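Local atomic coordinates of activator of Hsp90 ATPase homologue 1/2-like C-terminal domain-containing protein (Mycobacterium smegmatis, PDB entry 3UID), a protein that is probably a toxin of the type II kind, a structural homologue of the hypoxia-linked Rv2035 of Mycobacterium tuberculosis, built on the SRPBCC fold of the AHA1 family. Residues His87-Asp93 against Ser109-Phe115; Leu15-Phe21 against Thr122-Gly128; Lys73-Tyr77 against Glu98-Pro102. All coordinates share one frame. Where two conformers were deposited one is given. Residue numbers count along the deposited sequence, not the author numbering.

Interaction 1: residues His87-Asp93 against Ser109-Phe115; sequences HSFSFLD and STNVYTF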
loop_
_atom_site.group_PDB
_atom_site.type_symbol
_atom_site.label_atom_id
_atom_site.label_comp_id
_atom_site.label_asym_id
_atom_site.label_seq_id
_atom_site.Cartn_x
_atom_site.Cartn_y
_atom_site.Cartn_z
ATOM N N HIS A 87 4.213 1.420 14.769
ATOM C CA HIS A 87 3.807 0.028 14.579
ATOM C C HIS A 87 2.642 -0.203 13.631
ATOM O O HIS A 87 2.547 -1.268 13.040
ATOM C CB HIS A 87 3.538 -0.660 15.913
ATOM C CG HIS A 87 4.783 -0.985 16.675
ATOM N ND1 HIS A 87 5.114 -0.357 17.855
ATOM C CD2 HIS A 87 5.786 -1.859 16.416
ATOM C CE1 HIS A 87 6.265 -0.834 18.296
ATOM N NE2 HIS A 87 6.692 -1.747 17.444
ATOM N N SER A 88 1.760 0.774 13.462
ATOM C CA SER A 88 0.587 0.496 12.630
ATOM C C SER A 88 -0.161 1.743 12.201
ATOM O O SER A 88 -0.110 2.764 12.889
ATOM C CB SER A 88 -0.377 -0.410 13.415
ATOM O OG SER A 88 -1.408 -0.928 12.589
ATOM N N PHE A 89 -0.819 1.667 11.042
ATOM C CA PHE A 89 -1.855 2.631 10.681
ATOM C C PHE A 89 -2.980 1.930 9.937
ATOM O O PHE A 89 -2.792 0.833 9.404
ATOM C CB PHE A 89 -1.315 3.896 9.968
ATOM C CG PHE A 89 -0.745 3.662 8.586
ATOM C CD1 PHE A 89 -1.539 3.836 7.459
ATOM C CD2 PHE A 89 0.584 3.302 8.417
ATOM C CE1 PHE A 89 -1.018 3.648 6.173
ATOM C CE2 PHE A 89 1.113 3.115 7.131
ATOM C CZ PHE A 89 0.303 3.289 6.008
ATOM N N SER A 90 -4.159 2.538 9.955
ATOM C CA SER A 90 -5.348 1.922 9.382
ATOM C C SER A 90 -6.061 2.932 8.517
ATOM O O SER A 90 -6.029 4.133 8.810
ATOM C CB SER A 90 -6.284 1.463 10.495
ATOM O OG SER A 90 -5.646 0.515 11.339
ATOM N N PHE A 91 -6.724 2.459 7.465
ATOM C CA PHE A 91 -7.352 3.378 6.523
ATOM C C PHE A 91 -8.372 2.694 5.640
ATOM O O PHE A 91 -8.336 1.468 5.445
ATOM C CB PHE A 91 -6.300 4.076 5.634
ATOM C CG PHE A 91 -5.485 3.129 4.782
ATOM C CD1 PHE A 91 -5.882 2.816 3.485
ATOM C CD2 PHE A 91 -4.313 2.565 5.288
ATOM C CE1 PHE A 91 -5.119 1.939 2.698
ATOM C CE2 PHE A 91 -3.536 1.688 4.514
ATOM C CZ PHE A 91 -3.932 1.388 3.218
ATOM N N LEU A 92 -9.285 3.498 5.113
ATOM C CA LEU A 92 -10.199 3.039 4.075
ATOM C C LEU A 92 -9.624 3.464 2.724
ATOM O O LEU A 92 -9.118 4.569 2.578
ATOM C CB LEU A 92 -11.582 3.663 4.284
ATOM C CG LEU A 92 -12.121 3.498 5.702
ATOM C CD1 LEU A 92 -13.259 4.461 5.984
ATOM C CD2 LEU A 92 -12.539 2.057 5.936
ATOM N N ASP A 93 -9.674 2.579 1.740
ATOM C CA ASP A 93 -9.109 2.900 0.428
ATOM C C ASP A 93 -10.153 2.818 -0.679
ATOM O O ASP A 93 -10.927 1.860 -0.738
ATOM C CB ASP A 93 -7.942 1.953 0.140
ATOM C CG ASP A 93 -7.429 2.070 -1.278
ATOM O OD1 ASP A 93 -6.810 3.105 -1.602
ATOM O OD2 ASP A 93 -7.656 1.130 -2.074
ATOM N N SER A 109 -12.223 -0.584 0.538
ATOM C CA SER A 109 -11.682 -1.666 1.343
ATOM C C SER A 109 -11.197 -1.047 2.647
ATOM O O SER A 109 -10.955 0.165 2.710
ATOM C CB SER A 109 -10.526 -2.349 0.601
ATOM O OG SER A 109 -9.476 -1.427 0.318
ATOM N N THR A 110 -11.114 -1.860 3.696
ATOM C CA THR A 110 -10.542 -1.419 4.967
ATOM C C THR A 110 -9.172 -2.074 5.116
ATOM O O THR A 110 -8.990 -3.227 4.759
ATOM C CB THR A 110 -11.450 -1.779 6.155
ATOM O OG1 THR A 110 -11.418 -3.192 6.387
ATOM C CG2 THR A 110 -12.869 -1.358 5.873
ATOM N N ASN A 111 -8.203 -1.337 5.637
ATOM C CA ASN A 111 -6.823 -1.780 5.575
ATOM C C ASN A 111 -6.120 -1.514 6.876
ATOM O O ASN A 111 -6.343 -0.474 7.492
ATOM C CB ASN A 111 -6.100 -1.021 4.472
ATOM C CG ASN A 111 -6.775 -1.189 3.141
ATOM O OD1 ASN A 111 -7.729 -0.468 2.807
ATOM N ND2 ASN A 111 -6.315 -2.160 2.381
ATOM N N VAL A 112 -5.296 -2.472 7.300
ATOM C CA VAL A 112 -4.422 -2.293 8.448
ATOM C C VAL A 112 -2.995 -2.698 8.076
ATOM O O VAL A 112 -2.750 -3.840 7.680
ATOM C CB VAL A 112 -4.864 -3.117 9.651
ATOM C CG1 VAL A 112 -3.983 -2.782 10.867
ATOM C CG2 VAL A 112 -6.323 -2.851 9.967
ATOM N N TYR A 113 -2.061 -1.760 8.201
ATOM C CA TYR A 113 -0.643 -2.050 8.001
ATOM C C TYR A 113 0.034 -2.147 9.354
ATOM O O TYR A 113 -0.092 -1.244 10.185
ATOM C CB TYR A 113 0.026 -0.910 7.234
ATOM C CG TYR A 113 -0.337 -0.795 5.764
ATOM C CD1 TYR A 113 -1.405 -1.497 5.212
ATOM C CD2 TYR A 113 0.409 0.038 4.934
ATOM C CE1 TYR A 113 -1.711 -1.373 3.840
ATOM C CE2 TYR A 113 0.115 0.179 3.589
ATOM C CZ TYR A 113 -0.942 -0.524 3.052
ATOM O OH TYR A 113 -1.229 -0.389 1.719
ATOM N N THR A 114 0.760 -3.236 9.571
ATOM C CA THR A 114 1.431 -3.450 10.839
ATOM C C THR A 114 2.910 -3.753 10.617
ATOM O O THR A 114 3.259 -4.596 9.781
ATOM C CB THR A 114 0.738 -4.569 11.631
ATOM O OG1 THR A 114 -0.641 -4.224 11.804
ATOM C CG2 THR A 114 1.386 -4.756 12.988
ATOM N N PHE A 115 3.765 -3.057 11.368
ATOM C CA PHE A 115 5.219 -3.184 11.260
ATOM C C PHE A 115 5.770 -3.637 12.608
ATOM O O PHE A 115 5.628 -2.949 13.624
ATOM C CB PHE A 115 5.846 -1.842 10.855
ATOM C CG PHE A 115 5.172 -1.203 9.683
ATOM C CD1 PHE A 115 5.253 -1.786 8.431
ATOM C CD2 PHE A 115 4.454 -0.029 9.827
ATOM C CE1 PHE A 115 4.625 -1.214 7.340
ATOM C CE2 PHE A 115 3.814 0.545 8.739
ATOM C CZ PHE A 115 3.909 -0.046 7.491
#
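F89 and F91 both take chi1 near +60° (p) on the same face of strand 88-93, and this leans their rings across to the neighbouring antiparallel strand. There Y113, chi1 m, packs against both, and the three rings form a cluster. F91 presents its edge to the Y113 face, CZ of F91 lying 3.6 Å from CZ of Y113, with ring centroids 5.0 Å apart and planes at 79°; the F89 ring meets Y113 obliquely, F89 CZ reaching Y113 CD2 at 3.4 Å. N111 sets its CB over the F91 ring, 3.6 Å from the centroid, as a CH-pi contact. These aromatics line the helix-facing, concave side of the curved antiparallel sheet of the Bet v 1-like (SRPBCC) fold, where F115 packs against helix 25-33. The opposite face carries S88, S90, L92, T110, V112 and T114. S88, chi1 t, donates from OG to Y113 O at 2.8 Å, a carbonyl that already accepts from F89 N at 3.1 Å. L92 CD2 meets T110 CG2 at 3.4 Å.

Interaction 2: residues Leu15-Phe21 against Thr122-Gly128; sequences LTITAEF and TRATYVG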
loop_
_atom_site.group_PDB
_atom_site.type_symbol
_atom_site.label_atom_id
_atom_site.label_comp_id
_atom_site.label_asym_id
_atom_site.label_seq_id
_atom_site.Cartn_x
_atom_site.Cartn_y
_atom_site.Cartn_z
ATOM N N LEU A 15 -7.218 -9.982 1.782
ATOM C CA LEU A 15 -5.966 -10.217 1.070
ATOM C C LEU A 15 -4.827 -9.692 1.929
ATOM O O LEU A 15 -4.765 -8.503 2.235
ATOM C CB LEU A 15 -5.969 -9.523 -0.296
ATOM C CG LEU A 15 -4.626 -9.539 -1.025
ATOM C CD1 LEU A 15 -4.227 -10.959 -1.400
ATOM C CD2 LEU A 15 -4.686 -8.666 -2.265
ATOM N N THR A 16 -3.954 -10.598 2.358
ATOM C CA THR A 16 -2.851 -10.250 3.239
ATOM C C THR A 16 -1.530 -10.483 2.531
ATOM O O THR A 16 -1.281 -11.569 1.999
ATOM C CB THR A 16 -2.911 -11.065 4.544
ATOM O OG1 THR A 16 -4.145 -10.782 5.217
ATOM C CG2 THR A 16 -1.771 -10.682 5.455
ATOM N N ILE A 17 -0.714 -9.440 2.481
ATOM C CA ILE A 17 0.627 -9.555 1.941
ATOM C C ILE A 17 1.610 -9.332 3.086
ATOM O O ILE A 17 1.465 -8.400 3.881
ATOM C CB ILE A 17 0.848 -8.554 0.805
ATOM C CG1 ILE A 17 -0.153 -8.841 -0.320
ATOM C CG2 ILE A 17 2.287 -8.635 0.310
ATOM C CD1 ILE A 17 0.148 -8.144 -1.624
ATOM N N THR A 18 2.583 -10.223 3.194
ATOM C CA THR A 18 3.596 -10.119 4.231
ATOM C C THR A 18 4.942 -9.884 3.561
ATOM O O THR A 18 5.234 -10.464 2.511
ATOM C CB THR A 18 3.647 -11.403 5.083
ATOM O OG1 THR A 18 2.340 -11.696 5.596
ATOM C CG2 THR A 18 4.624 -11.248 6.248
ATOM N N ALA A 19 5.739 -9.002 4.150
ATOM C CA ALA A 19 7.077 -8.719 3.651
ATOM C C ALA A 19 8.054 -8.711 4.798
ATOM O O ALA A 19 7.664 -8.520 5.949
ATOM C CB ALA A 19 7.112 -7.361 2.979
ATOM N N GLU A 20 9.319 -8.946 4.467
ATOM C CA GLU A 20 10.401 -8.755 5.414
ATOM C C GLU A 20 11.387 -7.744 4.859
ATOM O O GLU A 20 11.778 -7.810 3.694
ATOM C CB GLU A 20 11.070 -10.087 5.740
ATOM C CG GLU A 20 10.189 -10.970 6.603
ATOM C CD GLU A 20 10.752 -12.360 6.810
ATOM O OE1 GLU A 20 11.966 -12.558 6.592
ATOM O OE2 GLU A 20 9.971 -13.256 7.195
ATOM N N PHE A 21 11.767 -6.782 5.695
ATOM C CA PHE A 21 12.666 -5.708 5.268
ATOM C C PHE A 21 13.897 -5.677 6.161
ATOM O O PHE A 21 13.781 -5.825 7.376
ATOM C CB PHE A 21 11.965 -4.355 5.384
ATOM C CG PHE A 21 10.771 -4.192 4.478
ATOM C CD1 PHE A 21 10.902 -4.320 3.101
ATOM C CD2 PHE A 21 9.524 -3.887 5.004
ATOM C CE1 PHE A 21 9.800 -4.150 2.263
ATOM C CE2 PHE A 21 8.418 -3.713 4.176
ATOM C CZ PHE A 21 8.557 -3.848 2.807
ATOM N N THR A 122 12.353 -5.748 9.983
ATOM C CA THR A 122 10.921 -5.492 10.061
ATOM C C THR A 122 10.113 -6.530 9.311
ATOM O O THR A 122 10.398 -6.832 8.147
ATOM C CB THR A 122 10.573 -4.118 9.459
ATOM O OG1 THR A 122 11.227 -3.100 10.217
ATOM C CG2 THR A 122 9.059 -3.870 9.481
ATOM N N ARG A 123 9.107 -7.077 9.980
ATOM C CA ARG A 123 8.069 -7.790 9.265
ATOM C C ARG A 123 6.900 -6.835 9.083
ATOM O O ARG A 123 6.416 -6.232 10.058
ATOM C CB ARG A 123 7.616 -9.022 10.036
ATOM C CG ARG A 123 6.364 -9.654 9.436
ATOM C CD ARG A 123 5.994 -10.925 10.162
ATOM N NE ARG A 123 7.024 -11.945 9.986
ATOM C CZ ARG A 123 6.982 -13.150 10.544
ATOM N NH1 ARG A 123 5.958 -13.487 11.319
ATOM N NH2 ARG A 123 7.962 -14.018 10.328
ATOM N N ALA A 124 6.464 -6.685 7.841
ATOM C CA ALA A 124 5.323 -5.837 7.521
ATOM C C ALA A 124 4.166 -6.705 7.086
ATOM O O ALA A 124 4.331 -7.545 6.200
ATOM C CB ALA A 124 5.679 -4.877 6.413
ATOM N N THR A 125 3.000 -6.481 7.688
ATOM C CA THR A 125 1.806 -7.219 7.322
ATOM C C THR A 125 0.763 -6.230 6.838
ATOM O O THR A 125 0.395 -5.306 7.567
ATOM C CB THR A 125 1.256 -8.021 8.506
ATOM O OG1 THR A 125 2.286 -8.895 9.002
ATOM C CG2 THR A 125 0.060 -8.850 8.075
ATOM N N TYR A 126 0.323 -6.408 5.598
ATOM C CA TYR A 126 -0.650 -5.523 4.983
ATOM C C TYR A 126 -1.950 -6.295 4.774
ATOM O O TYR A 126 -2.022 -7.174 3.908
ATOM C CB TYR A 126 -0.129 -5.048 3.626
ATOM C CG TYR A 126 1.276 -4.449 3.622
ATOM C CD1 TYR A 126 1.467 -3.078 3.728
ATOM C CD2 TYR A 126 2.402 -5.258 3.473
ATOM C CE1 TYR A 126 2.751 -2.523 3.677
ATOM C CE2 TYR A 126 3.694 -4.715 3.430
ATOM C CZ TYR A 126 3.853 -3.348 3.535
ATOM O OH TYR A 126 5.121 -2.793 3.499
ATOM N N VAL A 127 -2.962 -5.971 5.570
ATOM C CA VAL A 127 -4.224 -6.710 5.544
ATOM C C VAL A 127 -5.337 -5.838 4.982
ATOM O O VAL A 127 -5.688 -4.812 5.573
ATOM C CB VAL A 127 -4.660 -7.187 6.947
ATOM C CG1 VAL A 127 -5.980 -7.964 6.872
ATOM C CG2 VAL A 127 -3.567 -8.041 7.608
ATOM N N GLY A 128 -5.892 -6.263 3.853
ATOM C CA GLY A 128 -7.004 -5.574 3.210
ATOM C C GLY A 128 -8.264 -6.403 3.332
ATOM O O GLY A 128 -8.257 -7.590 2.996
HETATM O O HOH W 1 1.818 -11.936 8.063
#
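Strands 15-21 and 122-128 run antiparallel, their axes 4.7 Å apart at closest approach and their directions at 162°. The ladder is regular: paired hydrogen bonds join L15 with G128, I17 with Y126, A19 with A124 and F21 with T122. The shortest runs from F21 N to T122 O at 2.8 Å. At the other end G128 N reaches L15 O at 3.0 Å. The face bearing F21, A124 and Y126 is largely apolar. F21 CE2 lies 3.7 Å from A124 CB, and A19 CB 4.3 Å from Y126 CE2; helix 144-158 covers L15, I17 and F21 in the helix-on-sheet packing of this Bet v 1-like fold. Y126 gives its hydroxyl a partner in Y32 OH. On the other face, T16 CG2 touches T125 CG2 at 3.7 Å, and a water bridges T18 OG1 (2.5 Å) and T125 OG1 (3.2 Å). E20 OE2 and R123 NH2 form a long salt bridge of 3.8 Å. Pairing therefore rests chiefly on the backbone, with a mostly hydrophobic face under the helices and a mostly polar one, threonines, E20 and R123, on the reverse.

Interaction 3: residues Lys73-Tyr77 against Glu98-Pro102; sequences KYAGY and EDFNP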
loop_
_atom_site.group_PDB
_atom_site.type_symbol
_atom_site.label_atom_id
_atom_site.label_comp_id
_atom_site.label_asym_id
_atom_site.label_seq_id
_atom_site.Cartn_x
_atom_site.Cartn_y
_atom_site.Cartn_z
ATOM N N LYS A 73 -3.101 4.857 -16.091
ATOM C CA LYS A 73 -3.100 5.686 -14.896
ATOM C C LYS A 73 -4.380 5.429 -14.137
ATOM O O LYS A 73 -5.464 5.366 -14.717
ATOM C CB LYS A 73 -3.018 7.161 -15.264
ATOM C CG LYS A 73 -2.785 8.079 -14.058
ATOM C CD LYS A 73 -2.698 9.539 -14.497
ATOM C CE LYS A 73 -2.132 10.421 -13.399
ATOM N NZ LYS A 73 -1.835 11.789 -13.932
ATOM N N TYR A 74 -4.262 5.242 -12.835
ATOM C CA TYR A 74 -5.454 5.288 -12.010
ATOM C C TYR A 74 -5.221 6.131 -10.774
ATOM O O TYR A 74 -4.101 6.522 -10.479
ATOM C CB TYR A 74 -5.990 3.893 -11.676
ATOM C CG TYR A 74 -5.108 3.085 -10.776
ATOM C CD1 TYR A 74 -5.370 2.995 -9.415
ATOM C CD2 TYR A 74 -4.012 2.411 -11.283
ATOM C CE1 TYR A 74 -4.548 2.237 -8.580
ATOM C CE2 TYR A 74 -3.201 1.664 -10.481
ATOM C CZ TYR A 74 -3.467 1.575 -9.133
ATOM O OH TYR A 74 -2.633 0.818 -8.344
ATOM N N ALA A 75 -6.301 6.466 -10.092
ATOM C CA ALA A 75 -6.210 7.319 -8.934
ATOM C C ALA A 75 -6.871 6.634 -7.759
ATOM O O ALA A 75 -7.730 5.768 -7.913
ATOM C CB ALA A 75 -6.869 8.661 -9.222
ATOM N N GLY A 76 -6.462 7.022 -6.568
ATOM C CA GLY A 76 -7.013 6.410 -5.381
ATOM C C GLY A 76 -6.847 7.347 -4.213
ATOM O O GLY A 76 -6.161 8.374 -4.308
ATOM N N TYR A 77 -7.498 7.013 -3.109
ATOM C CA TYR A 77 -7.371 7.821 -1.912
ATOM C C TYR A 77 -7.475 6.947 -0.680
ATOM O O TYR A 77 -8.137 5.913 -0.688
ATOM C CB TYR A 77 -8.447 8.920 -1.875
ATOM C CG TYR A 77 -9.853 8.363 -1.918
ATOM C CD1 TYR A 77 -10.551 8.102 -0.750
ATOM C CD2 TYR A 77 -10.462 8.060 -3.126
ATOM C CE1 TYR A 77 -11.833 7.568 -0.785
ATOM C CE2 TYR A 77 -11.735 7.524 -3.170
ATOM C CZ TYR A 77 -12.419 7.291 -1.998
ATOM O OH TYR A 77 -13.692 6.763 -2.046
ATOM N N GLU A 98 -9.337 11.342 -12.053
ATOM C CA GLU A 98 -8.211 12.264 -11.927
ATOM C C GLU A 98 -8.471 13.337 -10.865
ATOM O O GLU A 98 -7.534 13.906 -10.300
ATOM C CB GLU A 98 -7.921 12.916 -13.281
ATOM C CG GLU A 98 -6.616 13.703 -13.324
ATOM C CD GLU A 98 -5.409 12.850 -13.659
ATOM O OE1 GLU A 98 -5.591 11.661 -13.989
ATOM O OE2 GLU A 98 -4.273 13.372 -13.605
ATOM N N ASP A 99 -9.746 13.620 -10.607
ATOM C CA ASP A 99 -10.133 14.654 -9.645
ATOM C C ASP A 99 -10.323 14.115 -8.236
ATOM O O ASP A 99 -10.767 14.837 -7.336
ATOM C CB ASP A 99 -11.435 15.319 -10.096
ATOM C CG ASP A 99 -11.289 16.036 -11.421
ATOM O OD1 ASP A 99 -10.179 16.535 -11.719
ATOM O OD2 ASP A 99 -12.284 16.090 -12.176
ATOM N N PHE A 100 -10.005 12.838 -8.074
ATOM C CA PHE A 100 -10.215 12.077 -6.832
ATOM C C PHE A 100 -11.673 11.875 -6.445
ATOM O O PHE A 100 -11.987 11.655 -5.276
ATOM C CB PHE A 100 -9.365 12.623 -5.674
ATOM C CG PHE A 100 -7.903 12.601 -5.977
ATOM C CD1 PHE A 100 -7.257 11.397 -6.164
ATOM C CD2 PHE A 100 -7.195 13.776 -6.154
ATOM C CE1 PHE A 100 -5.902 11.358 -6.484
ATOM C CE2 PHE A 100 -5.842 13.745 -6.462
ATOM C CZ PHE A 100 -5.207 12.537 -6.642
ATOM N N ASN A 101 -12.552 11.908 -7.441
ATOM C CA ASN A 101 -13.932 11.505 -7.228
ATOM C C ASN A 101 -14.099 10.020 -7.525
ATOM O O ASN A 101 -13.644 9.540 -8.559
ATOM C CB ASN A 101 -14.885 12.330 -8.099
ATOM C CG ASN A 101 -14.770 13.816 -7.832
ATOM O OD1 ASN A 101 -14.613 14.621 -8.752
ATOM N ND2 ASN A 101 -14.800 14.182 -6.560
ATOM N N PRO A 102 -14.756 9.280 -6.624
ATOM C CA PRO A 102 -15.045 7.869 -6.902
ATOM C C PRO A 102 -15.571 7.670 -8.321
ATOM O O PRO A 102 -16.499 8.360 -8.751
ATOM C CB PRO A 102 -16.121 7.539 -5.869
ATOM C CG PRO A 102 -15.720 8.377 -4.677
ATOM C CD PRO A 102 -15.228 9.688 -5.290
#
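The one direct polar link between K73-Y77 and the loop E98-P102 is a salt bridge: K73 NZ donates to E98 OE2 at 2.9 Å. K73 reaches it with all four chi angles t, a fully extended chain, whereas E98 bends at chi2 (p) to bring its carboxylate round. The same lysine makes a cation-pi contact with F65 of strand 61-67, so its charge has two partners. Backbone groups of Y74 to Y77 bond to both neighbouring strands: Y74 pairs with M66 and G76 with Y64 on strand 61-67, while A75 bonds to A96 and Y77 to G94 on strand 88-96. The loop turns where strand 88-96 ends, in the long connection to strand 109-118, and folds back over the end of the curved antiparallel sheet of the SRPBCC fold. Its own turn is held by D97, whose OD1 accepts from the backbone N of both D99 and N101. F100 takes a left-handed backbone conformation (phi/psi 66/25°), which turns the chain in the loop; its ring reaches back to the strand, CE1 lying 4.0 Å from A75 CB and 3.7 Å from G76 O, and also meets that of F65, planes at about 15°. Farther along, P102 CG approaches the tyrosine, 3.7 Å from Y77 OH and 4.3 Å from Y77 CE2, an apolar contact with the ring's outer end.

How the interactions relate
From the N terminus, residues 15-21 come first but find their partner only at 122-128, so interaction 2 closes a loop of 100 residues within which interactions 1 and 3 both lie. Inside it, strand 73-84 leads into strand 88-96; interaction 3 joins 73-77 to the loop 98-102, and interaction 1 joins 87-93 to 109-115. Their segments alternate, so these two cross. Strands 109-118 and 121-129 are successive and adjacent, linking interactions 1 and 2 through V112 N to V127 O (2.9 Å) and Y113 packing on Y126. Interaction 3, its centre about 25 Å from that of interaction 2, ties the connecting loop to the start of strand 73-84, across the chain's centre from interaction 2.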